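Long-range contacts in putative retaining b-glycosidase (Saccharophagus degradans, PDB 5A95), which probably hydrolyses mixed-linkage beta-glucans as a retaining beta-glycosidase of glycoside hydrolase family 5, subfamily 26: residues A[43-48]-A[178-183]; A[105-110]-A[154-159]; A[140-145]-A[186-191]. The protein carries 1 engineered substitution. All blocks are in the same frame, centred on the assembly; numbering follows the deposited sequence.

Interaction 1: A[43-48]-A[178-183]. With MG (magnesium ion), chain G.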
loop_
_atom_site.group_PDB
_atom_site.type_symbol
_atom_site.label_atom_id
_atom_site.label_comp_id
_atom_site.label_asym_id
_atom_site.label_seq_id
_atom_site.Cartn_x
_atom_site.Cartn_y
_atom_site.Cartn_z
ATOM N N LYS A 43 22.458 10.219 -27.876
ATOM C CA LYS A 43 23.517 10.736 -28.772
ATOM C C LYS A 43 24.898 10.672 -28.139
ATOM O O LYS A 43 25.895 10.777 -28.842
ATOM C CB LYS A 43 23.216 12.180 -29.183
ATOM C CG LYS A 43 21.909 12.333 -29.934
ATOM C CD LYS A 43 21.742 13.728 -30.522
ATOM C CE LYS A 43 20.274 13.991 -30.832
ATOM N NZ LYS A 43 20.086 14.959 -31.949
ATOM N N SER A 44 24.970 10.480 -26.827
ATOM C CA SER A 44 26.255 10.368 -26.134
ATOM C C SER A 44 26.898 8.980 -26.301
ATOM O O SER A 44 28.030 8.760 -25.886
ATOM C CB SER A 44 26.068 10.667 -24.642
ATOM O OG SER A 44 25.389 9.624 -23.962
ATOM N N LEU A 45 26.159 8.047 -26.887
ATOM C CA LEU A 45 26.591 6.651 -26.951
ATOM C C LEU A 45 27.327 6.328 -28.223
ATOM O O LEU A 45 26.972 6.820 -29.300
ATOM C CB LEU A 45 25.364 5.734 -26.877
ATOM C CG LEU A 45 24.554 5.823 -25.584
ATOM C CD1 LEU A 45 23.276 5.003 -25.728
ATOM C CD2 LEU A 45 25.386 5.350 -24.418
ATOM N N LYS A 46 28.328 5.458 -28.107
ATOM C CA LYS A 46 28.909 4.798 -29.284
ATOM C C LYS A 46 27.919 3.804 -29.894
ATOM O O LYS A 46 27.078 3.259 -29.191
ATOM C CB LYS A 46 30.124 3.982 -28.887
ATOM C CG LYS A 46 31.288 4.732 -28.291
ATOM C CD LYS A 46 32.348 3.697 -27.894
ATOM C CE LYS A 46 33.633 4.347 -27.436
ATOM N NZ LYS A 46 34.708 3.370 -27.039
ATOM N N THR A 47 28.069 3.520 -31.183
ATOM C CA THR A 47 27.257 2.499 -31.828
ATOM C C THR A 47 27.352 1.162 -31.041
ATOM O O THR A 47 28.439 0.762 -30.574
ATOM C CB THR A 47 27.683 2.323 -33.300
ATOM O OG1 THR A 47 29.102 2.078 -33.365
ATOM C CG2 THR A 47 27.324 3.605 -34.109
ATOM N N GLN A 48 26.214 0.515 -30.869
ATOM C CA GLN A 48 26.117 -0.726 -30.128
ATOM C C GLN A 48 24.797 -1.329 -30.528
ATOM O O GLN A 48 23.756 -0.660 -30.478
ATOM C CB GLN A 48 26.149 -0.475 -28.599
ATOM C CG GLN A 48 26.162 -1.733 -27.770
ATOM C CD GLN A 48 26.462 -1.481 -26.301
ATOM O OE1 GLN A 48 26.461 -0.340 -25.820
ATOM N NE2 GLN A 48 26.733 -2.563 -25.570
ATOM N N VAL A 178 18.021 2.855 -25.605
ATOM C CA VAL A 178 19.415 2.681 -25.181
ATOM C C VAL A 178 19.794 1.197 -25.355
ATOM O O VAL A 178 19.349 0.331 -24.584
ATOM C CB VAL A 178 19.660 3.132 -23.734
ATOM C CG1 VAL A 178 21.077 2.850 -23.278
ATOM C CG2 VAL A 178 19.362 4.620 -23.553
ATOM N N PRO A 179 20.606 0.879 -26.371
ATOM C CA PRO A 179 20.920 -0.540 -26.609
ATOM C C PRO A 179 21.702 -1.196 -25.471
ATOM O O PRO A 179 21.572 -2.387 -25.235
ATOM C CB PRO A 179 21.778 -0.500 -27.885
ATOM C CG PRO A 179 22.280 0.893 -27.952
ATOM C CD PRO A 179 21.196 1.748 -27.406
ATOM N N THR A 180 22.520 -0.415 -24.790
ATOM C CA THR A 180 23.398 -0.921 -23.736
ATOM C C THR A 180 22.600 -1.615 -22.632
ATOM O O THR A 180 23.072 -2.558 -22.058
ATOM C CB THR A 180 24.180 0.248 -23.132
ATOM O OG1 THR A 180 24.798 0.977 -24.198
ATOM C CG2 THR A 180 25.204 -0.193 -22.152
ATOM N N VAL A 181 21.418 -1.074 -22.344
ATOM C CA VAL A 181 20.560 -1.593 -21.291
ATOM C C VAL A 181 19.637 -2.616 -21.960
ATOM O O VAL A 181 18.722 -2.251 -22.668
ATOM C CB VAL A 181 19.786 -0.472 -20.597
ATOM C CG1 VAL A 181 18.920 -1.048 -19.509
ATOM C CG2 VAL A 181 20.733 0.570 -19.990
ATOM N N ALA A 182 19.930 -3.904 -21.771
ATOM C CA ALA A 182 19.331 -4.937 -22.584
ATOM C C ALA A 182 18.154 -5.637 -21.941
ATOM O O ALA A 182 17.217 -6.005 -22.633
ATOM C CB ALA A 182 20.374 -5.948 -23.007
ATOM N N VAL A 183 18.232 -5.906 -20.638
ATOM C CA VAL A 183 17.300 -6.806 -19.962
ATOM C C VAL A 183 16.815 -6.146 -18.678
ATOM O O VAL A 183 17.616 -5.591 -17.896
ATOM C CB VAL A 183 17.999 -8.141 -19.621
ATOM C CG1 VAL A 183 17.071 -9.078 -18.876
ATOM C CG2 VAL A 183 18.544 -8.816 -20.866
HETATM MG MG MG G . 17.497 -0.843 -23.964
HETATM O O HOH W 1 15.918 0.486 -25.313
HETATM O O HOH W 2 16.559 -2.494 -25.368
HETATM O O HOH W 3 16.763 0.389 -22.180
#
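Q48 meets T180 by turning CG opposite its backbone N (chi1 -175°) and keeping the rest of the chain extended, which carries the amide oxygen to the threonine hydroxyl. T180 swings OG1 away from its own carbonyl carbon to the flank of its backbone N, and the two side chains cross at about a right angle. The hydroxyl is the donor: T180 OG1 lies 2.7 Å from Q48 OE1. With a C=O...donor angle of 134° and the donor 44° above the carbonyl plane, the bond comes in over the amide and not along a lone pair. OE1 also accepts from N131 of helix 116-133, while NE2 bonds to the carbonyl of I135, so both ends of the amide are held and its flip is fixed. A leucine in place of Q48 would probably leave the T180 hydroxyl and the N131 amide without this shared acceptor.

Separately, P179 packs on the backbone of Q48, its CB 3.3 Å from Q48 O. Apolar contact completes the join: L45 reaches in with CD1, 3.9 Å from CG1 of V178 and 4.2 Å from CD of P179, and F40 packs on both L45 and V178.

The chain at V178 to V181 also binds a magnesium ion, through V178 O at 2.3 Å and V181 O at 2.3 Å; three waters supply further ligands. Backbone bonds of T180 and A182 with L137 place 178-183 beside strand 136-144. The Q48 and L45 contacts hold the 43-48 loop against the start of strand 181-185. This is the N-terminal end of the strands of a (beta/alpha)8 barrel, the end typically remote from the active site in family 5 enzymes, where the incoming chain runs on into the antiparallel hairpin 52-54/57-59.

Interaction 2: A[105-110]-A[154-159]. With BGC (beta-D-glucopyranose), chain D.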
loop_
_atom_site.group_PDB
_atom_site.type_symbol
_atom_site.label_atom_id
_atom_site.label_comp_id
_atom_site.label_asym_id
_atom_site.label_seq_id
_atom_site.Cartn_x
_atom_site.Cartn_y
_atom_site.Cartn_z
ATOM N N PRO A 105 22.507 -5.690 -9.341
ATOM C CA PRO A 105 21.446 -6.117 -8.429
ATOM C C PRO A 105 21.017 -4.944 -7.566
ATOM O O PRO A 105 21.590 -4.700 -6.490
ATOM C CB PRO A 105 22.118 -7.220 -7.610
ATOM C CG PRO A 105 23.544 -6.810 -7.537
ATOM C CD PRO A 105 23.847 -6.103 -8.843
ATOM N N ILE A 106 19.990 -4.230 -8.021
ATOM C CA ILE A 106 19.528 -3.015 -7.378
ATOM C C ILE A 106 18.652 -3.375 -6.206
ATOM O O ILE A 106 17.541 -3.863 -6.374
ATOM C CB ILE A 106 18.815 -2.115 -8.391
ATOM C CG1 ILE A 106 19.811 -1.730 -9.493
ATOM C CG2 ILE A 106 18.204 -0.886 -7.716
ATOM C CD1 ILE A 106 19.210 -1.313 -10.809
ATOM N N HIS A 107 19.174 -3.187 -5.000
ATOM C CA HIS A 107 18.442 -3.559 -3.807
ATOM C C HIS A 107 17.448 -2.461 -3.437
ATOM O O HIS A 107 17.823 -1.297 -3.357
ATOM C CB HIS A 107 19.386 -3.793 -2.637
ATOM C CG HIS A 107 20.152 -5.069 -2.739
ATOM N ND1 HIS A 107 20.891 -5.424 -3.843
ATOM C CD2 HIS A 107 20.290 -6.086 -1.857
ATOM C CE1 HIS A 107 21.473 -6.593 -3.620
ATOM N NE2 HIS A 107 21.117 -7.017 -2.419
ATOM N N PRO A 108 16.193 -2.817 -3.130
ATOM C CA PRO A 108 15.234 -1.754 -2.806
ATOM C C PRO A 108 15.668 -0.848 -1.652
ATOM O O PRO A 108 15.393 0.351 -1.665
ATOM C CB PRO A 108 13.952 -2.547 -2.459
ATOM C CG PRO A 108 14.031 -3.753 -3.363
ATOM C CD PRO A 108 15.521 -4.110 -3.338
ATOM N N VAL A 109 16.312 -1.407 -0.626
ATOM C CA VAL A 109 16.716 -0.566 0.512
ATOM C C VAL A 109 17.719 0.500 0.053
ATOM O O VAL A 109 17.756 1.590 0.599
ATOM C CB VAL A 109 17.285 -1.422 1.664
ATOM C CG1 VAL A 109 18.614 -2.051 1.297
ATOM C CG2 VAL A 109 17.382 -0.618 2.973
ATOM N N SER A 110 18.549 0.157 -0.918
ATOM C CA SER A 110 19.579 1.052 -1.480
ATOM C C SER A 110 18.967 2.105 -2.413
ATOM O O SER A 110 19.377 3.273 -2.393
ATOM C CB SER A 110 20.616 0.201 -2.211
ATOM O OG SER A 110 21.707 0.987 -2.608
ATOM N N HIS A 154 14.142 -10.639 3.890
ATOM C CA HIS A 154 14.944 -9.769 4.736
ATOM C C HIS A 154 14.588 -8.341 4.394
ATOM O O HIS A 154 14.272 -8.040 3.227
ATOM C CB HIS A 154 16.439 -10.056 4.467
ATOM C CG HIS A 154 17.404 -9.300 5.330
ATOM N ND1 HIS A 154 17.666 -7.960 5.183
ATOM C CD2 HIS A 154 18.204 -9.724 6.335
ATOM C CE1 HIS A 154 18.556 -7.579 6.084
ATOM N NE2 HIS A 154 18.907 -8.639 6.793
ATOM N N PRO A 155 14.690 -7.424 5.373
ATOM C CA PRO A 155 14.356 -6.012 5.080
ATOM C C PRO A 155 15.153 -5.318 3.974
ATOM O O PRO A 155 14.661 -4.378 3.353
ATOM C CB PRO A 155 14.509 -5.318 6.441
ATOM C CG PRO A 155 14.366 -6.411 7.454
ATOM C CD PRO A 155 14.883 -7.664 6.818
ATOM N N MET A 156 16.349 -5.803 3.654
ATOM C CA MET A 156 17.090 -5.170 2.570
ATOM C C MET A 156 16.368 -5.321 1.215
ATOM O O MET A 156 16.605 -4.531 0.280
ATOM C CB MET A 156 18.526 -5.680 2.477
ATOM C CG MET A 156 18.676 -7.138 2.050
ATOM S SD MET A 156 20.420 -7.617 1.874
ATOM C CE MET A 156 20.872 -7.815 3.576
ATOM N N TYR A 157 15.484 -6.315 1.139
ATOM C CA TYR A 157 14.723 -6.614 -0.029
ATOM C C TYR A 157 13.313 -6.030 -0.018
ATOM O O TYR A 157 12.545 -6.198 -0.971
ATOM C CB TYR A 157 14.618 -8.133 -0.179
ATOM C CG TYR A 157 15.969 -8.808 -0.159
ATOM C CD1 TYR A 157 16.979 -8.445 -1.045
ATOM C CD2 TYR A 157 16.233 -9.808 0.743
ATOM C CE1 TYR A 157 18.236 -9.055 -0.974
ATOM C CE2 TYR A 157 17.468 -10.438 0.808
ATOM C CZ TYR A 157 18.481 -10.054 -0.048
ATOM O OH TYR A 157 19.721 -10.653 0.020
ATOM N N ASP A 158 12.932 -5.363 1.062
ATOM C CA ASP A 158 11.552 -4.930 1.256
ATOM C C ASP A 158 11.129 -3.922 0.198
ATOM O O ASP A 158 11.847 -2.980 -0.097
ATOM C CB ASP A 158 11.397 -4.288 2.645
ATOM C CG ASP A 158 9.955 -4.003 3.002
ATOM O OD1 ASP A 158 9.151 -4.916 2.896
ATOM O OD2 ASP A 158 9.611 -2.905 3.422
ATOM N N THR A 159 9.935 -4.146 -0.351
ATOM C CA THR A 159 9.390 -3.285 -1.360
ATOM C C THR A 159 7.875 -3.399 -1.345
ATOM O O THR A 159 7.292 -4.092 -0.498
ATOM C CB THR A 159 10.030 -3.559 -2.761
ATOM O OG1 THR A 159 9.589 -2.569 -3.712
ATOM C CG2 THR A 159 9.730 -4.958 -3.301
HETATM C C2 BGC D . 25.463 -12.489 -0.235
HETATM C C3 BGC D . 25.461 -11.622 1.011
HETATM C C4 BGC D . 24.871 -10.259 0.726
HETATM C C5 BGC D . 23.507 -10.388 0.050
HETATM C C6 BGC D . 22.965 -9.081 -0.470
HETATM C C1 BGC D . 24.031 -12.549 -0.739
HETATM O O2 BGC D . 25.950 -13.775 0.140
HETATM O O3 BGC D . 26.816 -11.453 1.447
HETATM O O4 BGC D . 24.705 -9.562 1.957
HETATM O O5 BGC D . 23.609 -11.240 -1.076
HETATM O O6 BGC D . 21.710 -9.304 -1.106
#
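H107 and Y157 lie side by side and point the same way, both ending on O6 of the glucose unit in chain D. Their planes differ by 35° with centroids 5.7 Å apart, an oblique pairing in which H107 CD2 approaches Y157 CE1. Both side chains hydrogen-bond to that hydroxyl: H107 NE2 is 2.7 Å from the sugar O6, which lies in the plane of the imidazole at its edge, and Y157 OH is likewise 2.7 Å from O6. The rotation of the histidine is fixed from the other end, where ND1 donates to P105 O at 2.8 Å, the acceptor again within the ring plane.

M156 touches three rings in turn. Its CG stands between the backbone N and the carbonyl carbon (chi1 68°) and rests over the centre of one Y157 face; SD then sits at the edge of the H107 ring, 5.0 Å from its centroid, and the bend at chi3 (77°) lays CE over one face of H154. The backbone joins the same residues: H107 occupies the N-cap position of helix 108-114, and V109 N of its first turn donates to M156 O at 3.3 Å, while V109 CG1 packs on M156 CB 3.8 Å away. Beside them P108 CB touches D158 O, the carbonyl that also accepts from R112.

A second subunit closes around this part of the sugar pocket. Its W31 packs on H107 and V109, its W32 on M156, and its K162 forms a salt bridge with D158. One sugar hydroxyl is thus gripped by two polar side chains, each set by packing or by a second bond, and methionine sulfur lies close by. Such chemistry is consistent with recognition of an exocyclic C6 hydroxyl at a site that a second subunit helps to build.

Interaction 3: A[140-145]-A[186-191]. With BGC (beta-D-glucopyranose), chain B.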
loop_
_atom_site.group_PDB
_atom_site.type_symbol
_atom_site.label_atom_id
_atom_site.label_comp_id
_atom_site.label_asym_id
_atom_site.label_seq_id
_atom_site.Cartn_x
_atom_site.Cartn_y
_atom_site.Cartn_z
ATOM N N ASP A 140 18.478 -5.512 -12.521
ATOM C CA ASP A 140 17.787 -6.493 -11.684
ATOM C C ASP A 140 17.192 -5.782 -10.473
ATOM O O ASP A 140 17.900 -5.172 -9.680
ATOM C CB ASP A 140 18.822 -7.561 -11.296
ATOM C CG ASP A 140 18.538 -8.279 -10.002
ATOM O OD1 ASP A 140 17.384 -8.501 -9.628
ATOM O OD2 ASP A 140 19.539 -8.630 -9.322
ATOM N N TRP A 141 15.863 -5.810 -10.371
ATOM C CA TRP A 141 15.209 -5.316 -9.168
ATOM C C TRP A 141 15.334 -6.426 -8.113
ATOM O O TRP A 141 14.644 -7.462 -8.147
ATOM C CB TRP A 141 13.766 -4.966 -9.496
ATOM C CG TRP A 141 12.958 -4.369 -8.357
ATOM C CD1 TRP A 141 11.780 -4.865 -7.859
ATOM C CD2 TRP A 141 13.224 -3.163 -7.628
ATOM N NE1 TRP A 141 11.302 -4.050 -6.870
ATOM C CE2 TRP A 141 12.166 -2.998 -6.712
ATOM C CE3 TRP A 141 14.240 -2.195 -7.655
ATOM C CZ2 TRP A 141 12.083 -1.895 -5.853
ATOM C CZ3 TRP A 141 14.151 -1.098 -6.788
ATOM C CH2 TRP A 141 13.102 -0.969 -5.891
ATOM N N HIS A 142 16.292 -6.224 -7.233
ATOM C CA HIS A 142 16.859 -7.327 -6.469
ATOM C C HIS A 142 16.156 -7.484 -5.122
ATOM O O HIS A 142 16.658 -7.091 -4.065
ATOM C CB HIS A 142 18.357 -7.156 -6.315
ATOM C CG HIS A 142 19.055 -8.396 -5.906
ATOM N ND1 HIS A 142 19.485 -9.334 -6.807
ATOM C CD2 HIS A 142 19.374 -8.875 -4.682
ATOM C CE1 HIS A 142 20.068 -10.320 -6.157
ATOM N NE2 HIS A 142 20.015 -10.067 -4.866
ATOM N N SER A 143 14.991 -8.102 -5.183
ATOM C CA SER A 143 14.240 -8.484 -4.023
ATOM C C SER A 143 14.128 -10.012 -3.976
ATOM O O SER A 143 14.395 -10.720 -4.951
ATOM C CB SER A 143 12.870 -7.802 -4.040
ATOM O OG SER A 143 12.106 -8.140 -2.888
ATOM N N ILE A 144 13.772 -10.518 -2.800
ATOM C CA ILE A 144 13.641 -11.942 -2.508
ATOM C C ILE A 144 12.400 -12.073 -1.651
ATOM O O ILE A 144 12.374 -11.540 -0.521
ATOM C CB ILE A 144 14.859 -12.510 -1.743
ATOM C CG1 ILE A 144 16.163 -12.237 -2.488
ATOM C CG2 ILE A 144 14.647 -14.006 -1.523
ATOM C CD1 ILE A 144 17.390 -12.823 -1.837
ATOM N N GLY A 145 11.363 -12.728 -2.167
ATOM C CA GLY A 145 10.132 -12.880 -1.444
ATOM C C GLY A 145 8.933 -12.917 -2.364
ATOM O O GLY A 145 9.058 -13.318 -3.540
ATOM N N LEU A 186 12.611 -8.353 -13.680
ATOM C CA LEU A 186 11.512 -7.706 -12.983
ATOM C C LEU A 186 11.516 -7.887 -11.465
ATOM O O LEU A 186 11.142 -6.964 -10.744
ATOM C CB LEU A 186 10.175 -8.204 -13.535
ATOM C CG LEU A 186 9.981 -8.013 -15.053
ATOM C CD1 LEU A 186 8.577 -8.480 -15.454
ATOM C CD2 LEU A 186 10.230 -6.583 -15.487
ATOM N N PHE A 187 11.912 -9.081 -11.010
ATOM C CA PHE A 187 11.898 -9.405 -9.580
ATOM C C PHE A 187 12.833 -10.590 -9.374
ATOM O O PHE A 187 12.483 -11.729 -9.686
ATOM C CB PHE A 187 10.489 -9.730 -9.096
ATOM C CG PHE A 187 10.396 -9.849 -7.597
ATOM C CD1 PHE A 187 10.746 -11.022 -6.960
ATOM C CD2 PHE A 187 9.929 -8.796 -6.832
ATOM C CE1 PHE A 187 10.662 -11.121 -5.569
ATOM C CE2 PHE A 187 9.852 -8.886 -5.470
ATOM C CZ PHE A 187 10.221 -10.043 -4.837
ATOM N N ASN A 188 14.019 -10.318 -8.822
ATOM C CA ASN A 188 15.109 -11.290 -8.702
ATOM C C ASN A 188 14.667 -12.714 -8.326
ATOM O O ASN A 188 14.827 -13.670 -9.090
ATOM C CB ASN A 188 16.107 -10.718 -7.716
ATOM C CG ASN A 188 17.157 -11.696 -7.239
ATOM O OD1 ASN A 188 17.868 -12.325 -8.002
ATOM N ND2 ASN A 188 17.281 -11.786 -5.912
ATOM N N GLU A 189 14.159 -12.891 -7.103
ATOM C CA GLU A 189 13.909 -14.234 -6.567
ATOM C C GLU A 189 12.555 -14.362 -5.904
ATOM O O GLU A 189 12.420 -14.146 -4.673
ATOM C CB GLU A 189 15.037 -14.693 -5.632
ATOM C CG GLU A 189 16.245 -15.186 -6.412
ATOM C CD GLU A 189 17.388 -15.682 -5.572
ATOM O OE1 GLU A 189 17.458 -15.309 -4.398
ATOM O OE2 GLU A 189 18.241 -16.400 -6.128
ATOM N N PRO A 190 11.554 -14.788 -6.688
ATOM C CA PRO A 190 10.271 -15.119 -6.094
ATOM C C PRO A 190 10.410 -16.315 -5.150
ATOM O O PRO A 190 10.975 -17.342 -5.517
ATOM C CB PRO A 190 9.418 -15.473 -7.303
ATOM C CG PRO A 190 10.077 -14.736 -8.438
ATOM C CD PRO A 190 11.527 -14.935 -8.147
ATOM N N THR A 191 9.849 -16.159 -3.943
ATOM C CA THR A 191 9.782 -17.231 -2.972
ATOM C C THR A 191 8.756 -16.894 -1.911
ATOM O O THR A 191 8.599 -15.717 -1.550
ATOM C CB THR A 191 11.135 -17.555 -2.294
ATOM O OG1 THR A 191 10.913 -18.600 -1.339
ATOM C CG2 THR A 191 11.735 -16.343 -1.584
HETATM C C2 BGC B . 20.490 -13.964 -3.324
HETATM C C3 BGC B . 21.793 -13.182 -3.169
HETATM C C4 BGC B . 22.693 -13.893 -2.152
HETATM C C5 BGC B . 22.896 -15.338 -2.564
HETATM C C6 BGC B . 23.796 -16.093 -1.617
HETATM C C1 BGC B . 20.677 -15.473 -3.442
HETATM O O1 BGC B . 19.524 -16.197 -3.096
HETATM O O2 BGC B . 19.722 -13.424 -4.462
HETATM O O3 BGC B . 21.443 -11.806 -2.819
HETATM O O4 BGC B . 23.983 -13.299 -1.939
HETATM O O5 BGC B . 21.614 -15.956 -2.509
HETATM O O6 BGC B . 23.716 -17.457 -2.031
#
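Backbone bonds set the register between 140-145 and 186-191. N188 N donates to W141 O at 3.0 Å. E189 N then donates to S143 O at 3.1 Å and G145 N returns a bond to E189 O, so that I144 and E189 form a parallel bridge; T191 N to G145 O carries the pairing on to G145 and P190. G145 takes backbone angles at which a CB would be pressed against the preceding carbonyl oxygen.

Among the side-chain polar contacts, the amide of N188 stacks on H142, the planes 20° apart and ND2 over one face, 3.2 Å from CE1 of H142. N188 ND2 also donates to S143 O at 3.2 Å, from above the carbonyl plane, making S143 O a double acceptor; N188 OD1 turns to R103. D140 orients the histidine, its OD2 taking the ND1 proton of H142 on the syn lone pair at 2.6 Å.

N188, E189 and P190 spell the Asn-Glu-Pro signature of family 5 just beyond barrel strand 181-185, where these enzymes carry their acid/base glutamate; E189 probably fills that role here.

In the sugar site, H142 NE2 donates to O3 of the glucose in chain B at 3.0 Å, N188 ND2 bonds to O2 of the same unit, and E189 OE1 accepts from the anomeric O1 at 2.6 Å. E189 OE2 is bonded to H254.

Packing contacts are fewer. With its CG opposite the backbone N (chi1 -171°), F187 sets CZ and CE2 against CB and OG of S143, whose OG bonds to Y157 O; F187 CD2 also comes near W141 CD1. I144 runs alongside E189, sends CD1 toward the sugar and sets CG2 3.7 Å from CG2 of T191.

Overall arrangement
Interactions 2 and 3 work together at the glucan site, their centres only 9 Å apart. Neighbouring strands 101-106 and 136-144 join them: I106 O is 2.8 Å from H142 N, and Y157 O is 2.8 Å from S143 OG, each a probable hydrogen bond. The rings of H107 and H142 stack, linking a residue bonded to the chain D glucose with one bonded to the chain B glucose. Interaction 1 lies far off, its centre 27 Å from that of interaction 2 and 25 Å from that of interaction 3. Strand 181-185 connects interactions 1 and 3, beginning near the magnesium ion and leading directly into 186-191 at the sugar-binding end.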